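COG3291: FOG: PKD repeat (Clostridium thermocellum, PDB 1WMX) is the family 30 carbohydrate-binding module of the multidomain enzyme CelJ, a probable cellulase, and probably binds cellulose-type polysaccharides. Local coordinates at residues L8-I13 against D174-S179; N84-F89 against H135-L140. All blocks are in the same frame, centred on the assembly; numbering follows the deposited sequence.

Interaction 1 (L8-I13 against D174-S179); sequences LLDVQI and DIKITS. With SO4 (sulfate ion), chain C.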
# COMPACT_ATOMS: atom_id res chain seq x y z
N LEU B 8 1.12 22.31 -19.96
CA LEU B 8 1.77 21.67 -18.82
C LEU B 8 3.08 21.05 -19.30
O LEU B 8 3.11 20.39 -20.35
CB LEU B 8 0.89 20.55 -18.24
CG LEU B 8 -0.12 20.80 -17.11
CD1 LEU B 8 -0.00 22.22 -16.59
CD2 LEU B 8 -1.52 20.53 -17.62
N LEU B 9 4.15 21.27 -18.54
CA LEU B 9 5.45 20.71 -18.87
C LEU B 9 5.49 19.25 -18.44
O LEU B 9 4.75 18.84 -17.55
CB LEU B 9 6.57 21.48 -18.16
CG LEU B 9 6.88 22.90 -18.64
CD1 LEU B 9 7.31 22.87 -20.10
CD2 LEU B 9 5.64 23.77 -18.48
N ASP B 10 6.36 18.47 -19.07
CA ASP B 10 6.51 17.07 -18.73
C ASP B 10 7.14 16.94 -17.35
O ASP B 10 7.91 17.80 -16.92
CB ASP B 10 7.40 16.35 -19.75
CG ASP B 10 6.72 16.13 -21.07
OD1 ASP B 10 7.38 15.58 -21.99
OD2 ASP B 10 5.53 16.51 -21.21
N VAL B 11 6.81 15.86 -16.66
CA VAL B 11 7.37 15.60 -15.34
C VAL B 11 8.31 14.43 -15.54
O VAL B 11 7.88 13.30 -15.73
CB VAL B 11 6.27 15.24 -14.31
CG1 VAL B 11 6.91 14.89 -12.97
CG2 VAL B 11 5.32 16.43 -14.14
N GLN B 12 9.54 14.71 -15.49
CA GLN B 12 10.56 13.74 -15.73
C GLN B 12 10.88 12.97 -14.43
O GLN B 12 11.14 13.57 -13.39
CB GLN B 12 11.68 14.49 -16.19
CG GLN B 12 12.79 13.57 -16.51
CD GLN B 12 12.75 13.08 -17.95
OE1 GLN B 12 12.45 13.87 -18.85
NE2 GLN B 12 13.03 11.82 -18.20
N ILE B 13 10.82 11.63 -14.47
CA ILE B 13 11.07 10.83 -13.29
C ILE B 13 12.49 10.27 -13.31
O ILE B 13 13.17 10.23 -12.29
CB ILE B 13 10.03 9.69 -13.18
CG1 ILE B 13 8.63 10.30 -13.03
CG2 ILE B 13 10.33 8.81 -11.97
CD1 ILE B 13 7.50 9.28 -13.05
N ASP B 174 14.20 7.20 -20.10
CA ASP B 174 13.31 8.33 -20.30
C ASP B 174 11.94 8.17 -19.64
O ASP B 174 10.91 8.24 -20.31
CB ASP B 174 13.11 8.54 -21.81
CG ASP B 174 12.63 9.94 -22.16
OD1 ASP B 174 12.17 10.14 -23.30
OD2 ASP B 174 12.72 10.84 -21.30
N ILE B 175 11.92 7.96 -18.33
CA ILE B 175 10.66 7.81 -17.62
C ILE B 175 10.07 9.19 -17.29
O ILE B 175 10.71 10.01 -16.63
CB ILE B 175 10.83 7.04 -16.28
CG1 ILE B 175 11.51 5.68 -16.53
CG2 ILE B 175 9.47 6.81 -15.64
CD1 ILE B 175 11.81 4.92 -15.26
N LYS B 176 8.85 9.45 -17.76
CA LYS B 176 8.21 10.72 -17.47
C LYS B 176 6.70 10.76 -17.60
O LYS B 176 6.07 9.81 -18.06
CB LYS B 176 8.85 11.85 -18.29
CG LYS B 176 9.19 11.51 -19.71
CD LYS B 176 7.98 11.38 -20.58
CE LYS B 176 8.40 11.11 -22.01
NZ LYS B 176 9.30 12.18 -22.51
N ILE B 177 6.12 11.87 -17.16
CA ILE B 177 4.68 12.08 -17.19
C ILE B 177 4.36 13.16 -18.22
O ILE B 177 4.90 14.27 -18.15
CB ILE B 177 4.15 12.59 -15.83
CG1 ILE B 177 4.68 11.72 -14.68
CG2 ILE B 177 2.62 12.61 -15.84
CD1 ILE B 177 3.99 10.40 -14.48
N THR B 178 3.50 12.84 -19.18
CA THR B 178 3.10 13.81 -20.20
C THR B 178 1.65 14.20 -19.96
O THR B 178 0.87 13.43 -19.39
CB THR B 178 3.26 13.23 -21.63
OG1 THR B 178 2.56 11.98 -21.73
CG2 THR B 178 4.74 13.00 -21.94
N SER B 179 1.29 15.45 -20.42
CA SER B 179 -0.07 15.97 -20.16
C SER B 179 -1.00 15.59 -21.30
O SER B 179 -2.19 15.28 -21.10
CB SER B 179 -0.04 17.48 -20.02
OG SER B 179 0.21 18.08 -21.28
S SO4 C . 10.71 17.80 -13.46
O1 SO4 C . 10.58 16.60 -12.61
O2 SO4 C . 10.66 17.40 -14.88
O3 SO4 C . 11.99 18.47 -13.19
O4 SO4 C . 9.60 18.72 -13.17
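Lys176 stands between two carboxylates, Asp10 across the contact and Asp174 two residues earlier in its own segment, in a salt-bridge network whose links are both long: NZ lies 3.9 Å from Asp10 OD1 and 3.6 Å from Asp174 OD1. With chi1 at 41°, Lys176 CG sits between the backbone N and the carbonyl carbon, the crowded position, and further bends at chi2 and chi4 complete the course of the chain to the ammonium. Beside this network Gln12 reaches across to Asp174. Its NE2 meets OD2 at 3.3 Å in a nearly straight but long hydrogen bond; amide and carboxylate planes are only 13° apart, although the two side chains cross at about a right angle. The same NE2 also bonds to the carbonyl of Phe14.

Below these polar groups runs a short antiparallel ladder. Val11 and Ile177 form a hydrogen-bonded pair, bonded both ways, and Ile13 N follows with a 2.7 Å bond to Ile175 O. On the buried face Val11 CB rests against Ile177 CB at 3.7 Å, and Ile13 CB against Ile175 CG2. Ile13 CD1 lies 4.0 Å from Ile177 CD1 where the two side chains cross at a slant; Leu158 of strand 155-161 touches Ile13 and Ile175 from the other sheet. Toward the chain start, Leu8 CB packs on Ser179 CB, whose OG is bonded to Tyr5 O. The Gln12 N-H turns away from strand 175-178 and is taken by a sulfate, probably from the crystallisation liquor, which Arg71 also holds.

The chemistry is thus split by face: aliphatic contacts line the sandwich interior, while on the outer face two acidic groups would favour the charged form of Lys176, though the long separations suggest loose electrostatic attraction.

Interaction 2 (N84-F89 against H135-L140); sequences NGYLEF and HVKIPL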
# COMPACT_ATOMS: atom_id res chain seq x y z
N ASN B 84 -5.81 13.47 -20.04
CA ASN B 84 -5.18 13.20 -21.35
C ASN B 84 -3.71 12.75 -21.26
O ASN B 84 -3.11 12.38 -22.26
CB ASN B 84 -5.19 14.46 -22.22
CG ASN B 84 -6.55 15.09 -22.33
OD1 ASN B 84 -7.48 14.48 -22.87
ND2 ASN B 84 -6.73 16.30 -21.84
N GLY B 85 -3.16 12.76 -20.06
CA GLY B 85 -1.73 12.42 -19.86
C GLY B 85 -1.40 10.91 -19.82
O GLY B 85 -2.28 10.05 -19.72
N TYR B 86 -0.10 10.64 -19.89
CA TYR B 86 0.42 9.28 -19.86
C TYR B 86 1.73 9.20 -19.07
O TYR B 86 2.40 10.21 -18.84
CB TYR B 86 0.77 8.76 -21.27
CG TYR B 86 -0.35 8.84 -22.31
CD1 TYR B 86 -0.76 10.07 -22.81
CD2 TYR B 86 -0.95 7.67 -22.78
CE1 TYR B 86 -1.76 10.14 -23.78
CE2 TYR B 86 -1.95 7.73 -23.75
CZ TYR B 86 -2.36 8.97 -24.25
OH TYR B 86 -3.33 9.04 -25.20
N LEU B 87 2.03 7.98 -18.66
CA LEU B 87 3.28 7.66 -18.00
C LEU B 87 4.05 6.99 -19.10
O LEU B 87 3.67 5.91 -19.55
CB LEU B 87 3.07 6.69 -16.82
CG LEU B 87 4.34 5.90 -16.45
CD1 LEU B 87 5.40 6.81 -15.82
CD2 LEU B 87 4.03 4.77 -15.45
N GLU B 88 5.10 7.62 -19.57
CA GLU B 88 5.85 7.04 -20.68
C GLU B 88 7.27 6.68 -20.26
O GLU B 88 7.84 7.29 -19.35
CB GLU B 88 5.89 8.02 -21.85
CG GLU B 88 4.49 8.51 -22.25
CD GLU B 88 4.51 9.36 -23.51
OE1 GLU B 88 3.59 10.22 -23.70
OE2 GLU B 88 5.43 9.18 -24.37
N PHE B 89 7.80 5.69 -20.96
CA PHE B 89 9.15 5.19 -20.72
C PHE B 89 9.49 4.11 -21.75
O PHE B 89 8.61 3.55 -22.40
CB PHE B 89 9.23 4.59 -19.29
CG PHE B 89 8.25 3.43 -19.06
CD1 PHE B 89 8.60 2.13 -19.43
CD2 PHE B 89 7.00 3.66 -18.48
CE1 PHE B 89 7.71 1.07 -19.22
CE2 PHE B 89 6.11 2.60 -18.27
CZ PHE B 89 6.46 1.31 -18.64
N HIS B 135 8.91 1.49 -26.57
CA HIS B 135 8.40 2.68 -25.89
C HIS B 135 6.97 2.38 -25.50
O HIS B 135 6.14 2.04 -26.35
CB HIS B 135 8.45 3.90 -26.80
CG HIS B 135 7.95 5.15 -26.11
ND1 HIS B 135 6.60 5.38 -25.89
CD2 HIS B 135 8.60 6.22 -25.59
CE1 HIS B 135 6.47 6.53 -25.26
NE2 HIS B 135 7.66 7.05 -25.07
N VAL B 136 6.66 2.48 -24.22
CA VAL B 136 5.30 2.19 -23.76
C VAL B 136 4.66 3.43 -23.13
O VAL B 136 5.33 4.28 -22.54
CB VAL B 136 5.30 1.02 -22.76
CG1 VAL B 136 6.73 0.61 -22.37
CG2 VAL B 136 4.53 1.34 -21.48
N LYS B 137 3.36 3.52 -23.29
CA LYS B 137 2.59 4.64 -22.74
C LYS B 137 1.43 4.10 -21.92
O LYS B 137 0.57 3.38 -22.43
CB LYS B 137 2.04 5.51 -23.88
CG LYS B 137 3.12 6.02 -24.83
CD LYS B 137 2.73 7.33 -25.52
CE LYS B 137 1.44 7.22 -26.32
NZ LYS B 137 1.07 8.48 -26.99
N ILE B 138 1.57 4.25 -20.56
CA ILE B 138 0.43 3.96 -19.68
C ILE B 138 -0.35 5.24 -19.49
O ILE B 138 0.20 6.29 -19.13
CB ILE B 138 0.95 3.40 -18.38
CG1 ILE B 138 1.74 2.11 -18.61
CG2 ILE B 138 -0.16 3.06 -17.39
CD1 ILE B 138 2.33 1.52 -17.34
N PRO B 139 -1.55 5.51 -19.63
CA PRO B 139 -2.58 6.51 -19.46
C PRO B 139 -3.03 6.63 -17.98
O PRO B 139 -3.68 5.72 -17.42
CB PRO B 139 -3.68 6.13 -20.38
CG PRO B 139 -3.34 4.74 -20.95
CD PRO B 139 -2.03 4.29 -20.41
N LEU B 140 -2.69 7.55 -17.72
CA LEU B 140 -3.05 8.06 -16.37
C LEU B 140 -4.51 7.77 -16.05
O LEU B 140 -4.83 7.25 -14.97
CB LEU B 140 -2.83 9.59 -16.31
CG LEU B 140 -1.35 10.00 -16.40
CD1 LEU B 140 -1.08 11.41 -15.86
CD2 LEU B 140 -0.42 9.08 -15.61
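Tyr86 turns a ring face to Lys137, its diagonal neighbour on the facing strand: NZ stands 4.5 Å from the ring centroid and 11° off the normal, a cation-pi contact, with CE over the same ring nearer its rim. The bend at chi3 sets CE to that side. Tyr86 CD2 also touches Pro139 CB at 3.9 Å. Glu88 lies alongside Lys137, pointing the same way, with CD 3.4 Å from Lys137 CD; its carboxylate oxygen OE2 comes to the edge of the His135 ring, near its plane, the carboxylate and ring planes standing 83° apart. The other oxygen, OE1, is hydrogen-bonded to Thr178 OG1.

On the opposite face Phe89 folds back over Val136. A chi1 of 60° puts CG between the backbone N and the carbonyl carbon, and CE1 and CZ come up against the Val136 methyl groups, though Val136 is nearly eclipsed about chi1 and the closeness of the approach is doubtful. Val136 O lies over one ring face. Ile138 CD1 reaches the ring edge and also meets Leu87 CD2 at 4.1 Å, Leu87 and Ile138 running side by side. Backbone bonds pair Leu87 with Ile138 and Phe89 with Val136, and Leu140 N adds a less straight one to Gly85 O.

The strands meet antiparallel, with 135-139 at one flank of strand 86-89 and 168-178 at the other. Leu87, Phe89 and Ile138 pack on Ile102 of strand 101-106 in the facing sheet, Phe89 also meets the ring of Phe172, and the chain goes on into helix 140-143, whose Leu143 touches Ile138.

Overall arrangement
Both contacts belong to one antiparallel sheet of the carbohydrate-binding domain, their centres about 9 Å apart. Across it the strands run 11-14, 168-178, 86-93, 134-139, with 168-178 and 86-93 forming the seam between the two interactions. A probable backbone bond from Glu88 N to Lys176 O joins them there, and Ile175 packs on Phe89. Along the chain the order is 8-13, 84-89, 135-140, 174-179, placing interaction 2 wholly between the two halves of interaction 1. The first and last strands of the domain therefore lie side by side, bringing its two ends together in a beta-sandwich whose second sheet covers the apolar face.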